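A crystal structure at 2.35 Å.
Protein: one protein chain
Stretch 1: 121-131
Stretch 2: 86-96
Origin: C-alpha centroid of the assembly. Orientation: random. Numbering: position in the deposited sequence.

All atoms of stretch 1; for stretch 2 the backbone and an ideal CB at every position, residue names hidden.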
ATOM      1  N   ASN A 121      -3.242   8.116  -5.989  1.00 16.51           N
ATOM      2  CA  ASN A 121      -3.708   8.586  -7.289  1.00 16.34           C
ATOM      3  C   ASN A 121      -3.346  10.056  -7.497  1.00 16.23           C
ATOM      4  O   ASN A 121      -3.050  10.473  -8.615  1.00 16.14           O
ATOM      5  CB  ASN A 121      -5.223   8.415  -7.422  1.00 16.25           C
ATOM      6  CG  ASN A 121      -5.650   6.971  -7.377  1.00 16.29           C
ATOM      7  OD1 ASN A 121      -4.823   6.064  -7.502  1.00 16.20           O
ATOM      8  ND2 ASN A 121      -6.952   6.742  -7.209  1.00 16.16           N
ATOM      9  N   ALA A 122      -3.373  10.833  -6.418  1.00 16.17           N
ATOM     10  CA  ALA A 122      -3.048  12.255  -6.484  1.00 16.01           C
ATOM     11  C   ALA A 122      -1.601  12.476  -6.924  1.00 15.99           C
ATOM     12  O   ALA A 122      -1.314  13.364  -7.731  1.00 16.00           O
ATOM     13  CB  ALA A 122      -3.284  12.901  -5.126  1.00 15.77           C
ATOM     14  N   ASN A 123      -0.687  11.670  -6.387  1.00 15.95           N
ATOM     15  CA  ASN A 123       0.722  11.786  -6.743  1.00 15.94           C
ATOM     16  C   ASN A 123       0.955  11.326  -8.176  1.00 15.86           C
ATOM     17  O   ASN A 123       1.745  11.915  -8.901  1.00 15.87           O
ATOM     18  CB  ASN A 123       1.598  10.959  -5.799  1.00 16.13           C
ATOM     19  CG  ASN A 123       1.629  11.517  -4.394  1.00 16.18           C
ATOM     20  OD1 ASN A 123       0.719  11.289  -3.604  1.00 16.54           O
ATOM     21  ND2 ASN A 123       2.681  12.262  -4.080  1.00 16.28           N
ATOM     22  N   THR A 124       0.268  10.260  -8.569  1.00 15.85           N
ATOM     23  CA  THR A 124       0.396   9.736  -9.926  1.00 15.80           C
ATOM     24  C   THR A 124      -0.097  10.773 -10.943  1.00 15.72           C
ATOM     25  O   THR A 124       0.585  11.067 -11.932  1.00 15.69           O
ATOM     26  CB  THR A 124      -0.431   8.447 -10.094  1.00 15.73           C
ATOM     27  OG1 THR A 124       0.074   7.431  -9.220  1.00 15.68           O
ATOM     28  CG2 THR A 124      -0.364   7.956 -11.526  1.00 15.77           C
ATOM     29  N   LEU A 125      -1.283  11.325 -10.696  1.00 15.54           N
ATOM     30  CA  LEU A 125      -1.871  12.325 -11.584  1.00 15.52           C
ATOM     31  C   LEU A 125      -0.942  13.527 -11.696  1.00 15.60           C
ATOM     32  O   LEU A 125      -0.673  14.015 -12.790  1.00 15.55           O
ATOM     33  CB  LEU A 125      -3.232  12.777 -11.052  1.00 15.37           C
ATOM     34  CG  LEU A 125      -3.996  13.746 -11.956  1.00 15.45           C
ATOM     35  CD1 LEU A 125      -4.429  13.031 -13.231  1.00 15.30           C
ATOM     36  CD2 LEU A 125      -5.201  14.296 -11.207  1.00 15.34           C
ATOM     37  N   ASP A 126      -0.449  14.002 -10.558  1.00 15.68           N
ATOM     38  CA  ASP A 126       0.461  15.141 -10.538  1.00 15.86           C
ATOM     39  C   ASP A 126       1.721  14.799 -11.329  1.00 16.08           C
ATOM     40  O   ASP A 126       2.269  15.640 -12.041  1.00 15.98           O
ATOM     41  CB  ASP A 126       0.847  15.495  -9.102  1.00 15.76           C
ATOM     42  CG  ASP A 126       1.667  16.768  -9.016  1.00 15.69           C
ATOM     43  OD1 ASP A 126       1.101  17.857  -9.256  1.00 15.62           O
ATOM     44  OD2 ASP A 126       2.877  16.684  -8.720  1.00 15.60           O
ATOM     45  N   GLY A 127       2.185  13.561 -11.187  1.00 16.33           N
ATOM     46  CA  GLY A 127       3.374  13.140 -11.903  1.00 16.67           C
ATOM     47  C   GLY A 127       3.152  13.209 -13.402  1.00 16.94           C
ATOM     48  O   GLY A 127       4.024  13.637 -14.151  1.00 16.75           O
ATOM     49  N   ALA A 128       1.970  12.785 -13.838  1.00 17.33           N
ATOM     50  CA  ALA A 128       1.624  12.799 -15.255  1.00 17.82           C
ATOM     51  C   ALA A 128       1.496  14.232 -15.762  1.00 18.27           C
ATOM     52  O   ALA A 128       1.966  14.556 -16.855  1.00 18.38           O
ATOM     53  CB  ALA A 128       0.324  12.043 -15.471  1.00 17.56           C
HETATM   54  N   MSE A 129       0.857  15.086 -14.968  1.00 18.89           N
HETATM   55  CA  MSE A 129       0.695  16.489 -15.331  1.00 19.50           C
HETATM   56  C   MSE A 129       2.081  17.101 -15.488  1.00 19.33           C
HETATM   57  O   MSE A 129       2.329  17.877 -16.409  1.00 19.34           O
HETATM   58  CB  MSE A 129      -0.073  17.242 -14.244  1.00 20.66           C
HETATM   59  CG  MSE A 129      -1.558  16.930 -14.187  1.00 22.31           C
HETATM   60 SE   MSE A 129      -2.506  17.595 -15.735  1.00 25.26          SE
HETATM   61  CE  MSE A 129      -2.743  19.430 -15.177  1.00 24.08           C
ATOM     62  N   ASN A 130       2.984  16.734 -14.585  1.00 19.07           N
ATOM     63  CA  ASN A 130       4.351  17.236 -14.619  1.00 18.89           C
ATOM     64  C   ASN A 130       5.010  16.835 -15.933  1.00 18.74           C
ATOM     65  O   ASN A 130       5.739  17.619 -16.543  1.00 18.78           O
ATOM     66  CB  ASN A 130       5.142  16.658 -13.445  1.00 18.99           C
ATOM     67  CG  ASN A 130       6.542  17.234 -13.341  1.00 19.00           C
ATOM     68  OD1 ASN A 130       7.526  16.500 -13.317  1.00 19.27           O
ATOM     69  ND2 ASN A 130       6.638  18.556 -13.274  1.00 18.87           N
ATOM     70  N   SER A 131       4.747  15.608 -16.364  1.00 18.58           N
ATOM     71  CA  SER A 131       5.315  15.098 -17.602  1.00 18.50           C
ATOM     72  C   SER A 131       4.750  15.847 -18.805  1.00 18.34           C
ATOM     73  O   SER A 131       5.487  16.226 -19.718  1.00 18.32           O
ATOM     74  CB  SER A 131       5.026  13.604 -17.741  1.00 18.62           C
ATOM     75  OG  SER A 131       5.676  12.850 -16.728  1.00 18.75           O
ATOM     76  N   UNK A  86      -2.172  17.179   3.554  1.00 12.23           N
ATOM     77  CA  UNK A  86      -0.851  17.781   3.643  1.00 12.62           C
ATOM     78  C   UNK A  86      -0.076  17.478   2.369  1.00 12.92           C
ATOM     79  O   UNK A  86       0.551  18.366   1.792  1.00 13.05           O
ATOM     80  CB  UNK A  86      -0.097  17.272   4.873  1.00 12.62           C
ATOM     81  N   UNK A  87      -0.130  16.221   1.936  1.00 13.17           N
ATOM     82  CA  UNK A  87       0.561  15.794   0.725  1.00 13.41           C
ATOM     83  C   UNK A  87      -0.043  16.452  -0.513  1.00 13.60           C
ATOM     84  O   UNK A  87       0.676  16.901  -1.400  1.00 13.60           O
ATOM     85  CB  UNK A  87       0.508  14.271   0.592  1.00 13.41           C
ATOM     86  N   UNK A  88      -1.367  16.500  -0.576  1.00 13.81           N
ATOM     87  CA  UNK A  88      -2.063  17.101  -1.711  1.00 14.07           C
ATOM     88  C   UNK A  88      -1.603  18.530  -1.987  1.00 14.33           C
ATOM     89  O   UNK A  88      -1.482  18.948  -3.144  1.00 14.32           O
ATOM     90  CB  UNK A  88      -3.573  17.086  -1.463  1.00 14.07           C
ATOM     91  N   UNK A  89      -1.343  19.278  -0.920  1.00 14.61           N
ATOM     92  CA  UNK A  89      -0.915  20.657  -1.071  1.00 15.04           C
ATOM     93  C   UNK A  89       0.484  20.848  -1.626  1.00 15.44           C
ATOM     94  O   UNK A  89       0.873  21.974  -1.923  1.00 15.51           O
ATOM     95  CB  UNK A  89      -1.003  21.356   0.287  1.00 15.04           C
ATOM     96  N   UNK A  90       1.237  19.764  -1.768  1.00 15.84           N
ATOM     97  CA  UNK A  90       2.600  19.848  -2.294  1.00 16.25           C
ATOM     98  C   UNK A  90       2.658  19.534  -3.785  1.00 16.44           C
ATOM     99  O   UNK A  90       3.721  19.617  -4.406  1.00 16.57           O
ATOM    100  CB  UNK A  90       3.518  18.893  -1.529  1.00 16.25           C
ATOM    101  N   UNK A  91       1.514  19.173  -4.356  1.00 16.67           N
ATOM    102  CA  UNK A  91       1.419  18.864  -5.779  1.00 16.96           C
ATOM    103  C   UNK A  91       1.240  20.174  -6.555  1.00 17.25           C
ATOM    104  O   UNK A  91       0.139  20.719  -6.625  1.00 17.41           O
ATOM    105  CB  UNK A  91       0.265  17.899  -6.056  1.00 16.96           C
ATOM    106  N   UNK A  92       2.332  20.666  -7.141  1.00 17.47           N
ATOM    107  CA  UNK A  92       2.328  21.928  -7.884  1.00 17.68           C
ATOM    108  C   UNK A  92       1.883  21.853  -9.346  1.00 17.69           C
ATOM    109  O   UNK A  92       1.946  22.853 -10.057  1.00 17.91           O
ATOM    110  CB  UNK A  92       3.737  22.523  -7.841  1.00 17.68           C
ATOM    111  N   UNK A  93       1.422  20.699  -9.807  1.00 17.52           N
ATOM    112  CA  UNK A  93       1.043  20.595 -11.211  1.00 17.31           C
ATOM    113  C   UNK A  93      -0.420  20.348 -11.529  1.00 17.13           C
ATOM    114  O   UNK A  93      -0.880  20.709 -12.611  1.00 17.22           O
ATOM    115  CB  UNK A  93       1.857  19.466 -11.846  1.00 17.31           C
ATOM    116  N   UNK A  94      -1.160  19.740 -10.606  1.00 16.86           N
ATOM    117  CA  UNK A  94      -2.575  19.493 -10.847  1.00 16.68           C
ATOM    118  C   UNK A  94      -3.337  20.817 -10.929  1.00 16.58           C
ATOM    119  O   UNK A  94      -2.923  21.818 -10.340  1.00 16.56           O
ATOM    120  CB  UNK A  94      -3.160  18.605  -9.747  1.00 16.68           C
ATOM    121  N   UNK A  95      -4.450  20.825 -11.659  1.00 16.43           N
ATOM    122  CA  UNK A  95      -5.254  22.035 -11.803  1.00 16.25           C
ATOM    123  C   UNK A  95      -6.155  22.167 -10.581  1.00 16.20           C
ATOM    124  O   UNK A  95      -6.334  21.203  -9.827  1.00 16.17           O
ATOM    125  CB  UNK A  95      -6.079  22.003 -13.091  1.00 16.25           C
ATOM    126  N   UNK A  96      -6.722  23.353 -10.384  1.00 16.08           N
ATOM    127  CA  UNK A  96      -7.596  23.586  -9.246  1.00 15.97           C
ATOM    128  C   UNK A  96      -8.746  22.586  -9.228  1.00 15.85           C
ATOM    129  O   UNK A  96      -9.109  22.068  -8.175  1.00 15.62           O
ATOM    130  CB  UNK A  96      -8.138  25.017  -9.275  1.00 15.97           C
TER

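Stretch 1 is a continuous helix. Stretch 2 begins helical, breaks into a turn and loop, and runs along one side of that helix.

Position 86 is helical, and its CB has nothing of stretch 1 within 5.5 Å. Many side chains would do. It is Gln 86.

At position 87 the CA-to-CB bond points toward stretch 1. The ideal CB lies 5.2 Å from Asn 123 OD1, so a side chain of medium length with a donor would suit; Asn, Gln or Lys could be considered. It is Asn 87. Its ND2 gives a weak hydrogen bond to Asn 123 OD1 (2.9 Å, 129° at the hydrogen). Water 1 makes a second link: it donates to Asn 87 OD1 at 2.9 Å and accepts a weak bond from Asn 123 ND2 at 2.6 Å.

Position 88 points sideways. Ala 122 offers only a methyl, so an apolar chain long enough to turn back is reasonable. Leu 88 does this lightly, with CD1 4.4 Å from Ala 122 CB.

Position 89 is out of reach, with phi/psi of -70/-8, which any residue can adopt. It is Gly 89, although there is room for a CB. Positions 88 to 91 form a type I turn.

Position 90 points sideways and meets nothing of stretch 1. A small polar residue could serve the turn. Thr 90 does so: its OG1 donates to Asn 87 O at 2.6 Å.

Position 91 points toward the helix. Its ideal CB is 3.3 Å from Asp 126 OD1 and 5.1 Å from Ala 122 O, with the Ala 122 methyl beyond. A medium apolar chain such as Leu, Met or Ile would suit. It is Leu 91. CD2 packs 3.8 Å from Ala 122 CB.

Position 92 points sideways into open space, so a polar residue is likely. It is Asn 92. Its backbone N donates to water 2 at 2.8 Å, and that water donates to Asp 126 OD2 at 3.0 Å.

Position 93 points toward stretch 1. Its backbone N donates to Asp 126 OD1 at 2.9 Å, which any residue but proline could do. The ideal CB is tight against Asp 126 OD1 (3.1 Å) and 3.8 Å from Met 129 CB. A flat or slender chain could lie along Asn 130; His, Tyr, Phe or Gln are candidates. It is His 93. Asn 130 CB sits over a ring face, 4.0 Å from the centroid, while Asp 126 OD2 is at the edge. Asn 130 ND2 is 2.9 Å from His 93 NE2, but the angle is too poor for a hydrogen bond.

Position 94 points sideways, near Leu 125 and Met 129. Its N gives Asp 126 OD1 a second, weak bond (3.2 Å). Val, Ile or Leu would suit. Ile 94 places CG2 4.2 Å from Leu 125 CD2.

Position 95 precedes a helix, favouring Ser, Thr, Asp or Asn. Thr 95 caps a backbone N just past the stretch, and its CG2 meets Met 129 CE at 3.6 Å.

Position 96 is helical and out of reach, so many side chains would do. It is Asn 96.

Stretch 2, residues 86-96: QNLGTLNHITN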
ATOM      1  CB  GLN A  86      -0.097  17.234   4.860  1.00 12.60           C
ATOM      2  CG  GLN A  86       1.336  17.727   4.986  1.00 12.57           C
ATOM      3  CD  GLN A  86       1.443  19.240   4.947  1.00 12.80           C
ATOM      4  OE1 GLN A  86       0.688  19.950   5.616  1.00 12.76           O
ATOM      5  NE2 GLN A  86       2.394  19.744   4.169  1.00 12.88           N
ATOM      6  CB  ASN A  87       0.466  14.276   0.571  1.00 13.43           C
ATOM      7  CG  ASN A  87       1.215  13.770  -0.648  1.00 13.53           C
ATOM      8  OD1 ASN A  87       2.435  13.612  -0.622  1.00 13.86           O
ATOM      9  ND2 ASN A  87       0.490  13.530  -1.734  1.00 13.37           N
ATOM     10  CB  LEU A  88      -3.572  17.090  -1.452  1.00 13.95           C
ATOM     11  CG  LEU A  88      -4.465  17.713  -2.529  1.00 13.95           C
ATOM     12  CD1 LEU A  88      -4.311  16.942  -3.821  1.00 14.01           C
ATOM     13  CD2 LEU A  88      -5.912  17.692  -2.072  1.00 13.91           C
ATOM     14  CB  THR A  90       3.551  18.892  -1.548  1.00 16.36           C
ATOM     15  OG1 THR A  90       3.153  17.535  -1.784  1.00 16.50           O
ATOM     16  CG2 THR A  90       3.509  19.170  -0.057  1.00 16.32           C
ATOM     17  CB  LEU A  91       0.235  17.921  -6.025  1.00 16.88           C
ATOM     18  CG  LEU A  91       0.408  16.437  -5.667  1.00 16.91           C
ATOM     19  CD1 LEU A  91       1.409  16.244  -4.533  1.00 16.89           C
ATOM     20  CD2 LEU A  91      -0.948  15.866  -5.295  1.00 16.86           C
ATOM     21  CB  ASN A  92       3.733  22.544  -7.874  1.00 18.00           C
ATOM     22  CG  ASN A  92       4.432  22.405  -6.539  1.00 18.36           C
ATOM     23  OD1 ASN A  92       3.970  22.921  -5.522  1.00 18.58           O
ATOM     24  ND2 ASN A  92       5.568  21.709  -6.536  1.00 18.50           N
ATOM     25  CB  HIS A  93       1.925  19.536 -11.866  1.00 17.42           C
ATOM     26  CG  HIS A  93       3.384  19.758 -11.624  1.00 17.30           C
ATOM     27  ND1 HIS A  93       4.103  20.755 -12.246  1.00 17.43           N
ATOM     28  CD2 HIS A  93       4.246  19.149 -10.773  1.00 17.41           C
ATOM     29  CE1 HIS A  93       5.337  20.753 -11.797  1.00 17.40           C
ATOM     30  NE2 HIS A  93       5.460  19.789 -10.896  1.00 17.59           N
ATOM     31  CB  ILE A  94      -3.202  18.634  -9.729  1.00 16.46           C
ATOM     32  CG1 ILE A  94      -3.013  19.324  -8.377  1.00 16.51           C
ATOM     33  CG2 ILE A  94      -2.578  17.251  -9.726  1.00 16.43           C
ATOM     34  CD1 ILE A  94      -3.704  18.622  -7.227  1.00 16.44           C
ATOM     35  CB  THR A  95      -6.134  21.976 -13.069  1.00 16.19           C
ATOM     36  OG1 THR A  95      -7.039  20.872 -12.964  1.00 16.18           O
ATOM     37  CG2 THR A  95      -5.272  21.800 -14.322  1.00 16.09           C
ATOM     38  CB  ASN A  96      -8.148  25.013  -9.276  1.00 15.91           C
ATOM     39  CG  ASN A  96      -7.055  26.063  -9.168  1.00 15.84           C
ATOM     40  OD1 ASN A  96      -6.104  25.903  -8.406  1.00 15.79           O
ATOM     41  ND2 ASN A  96      -7.199  27.152  -9.916  1.00 15.92           N
TER
HETATM   42  O   HOH W   1       4.531  13.250  -2.585  1.00 22.78           O
HETATM   43  O   HOH W   2       4.489  19.026  -7.773  1.00 20.49           O
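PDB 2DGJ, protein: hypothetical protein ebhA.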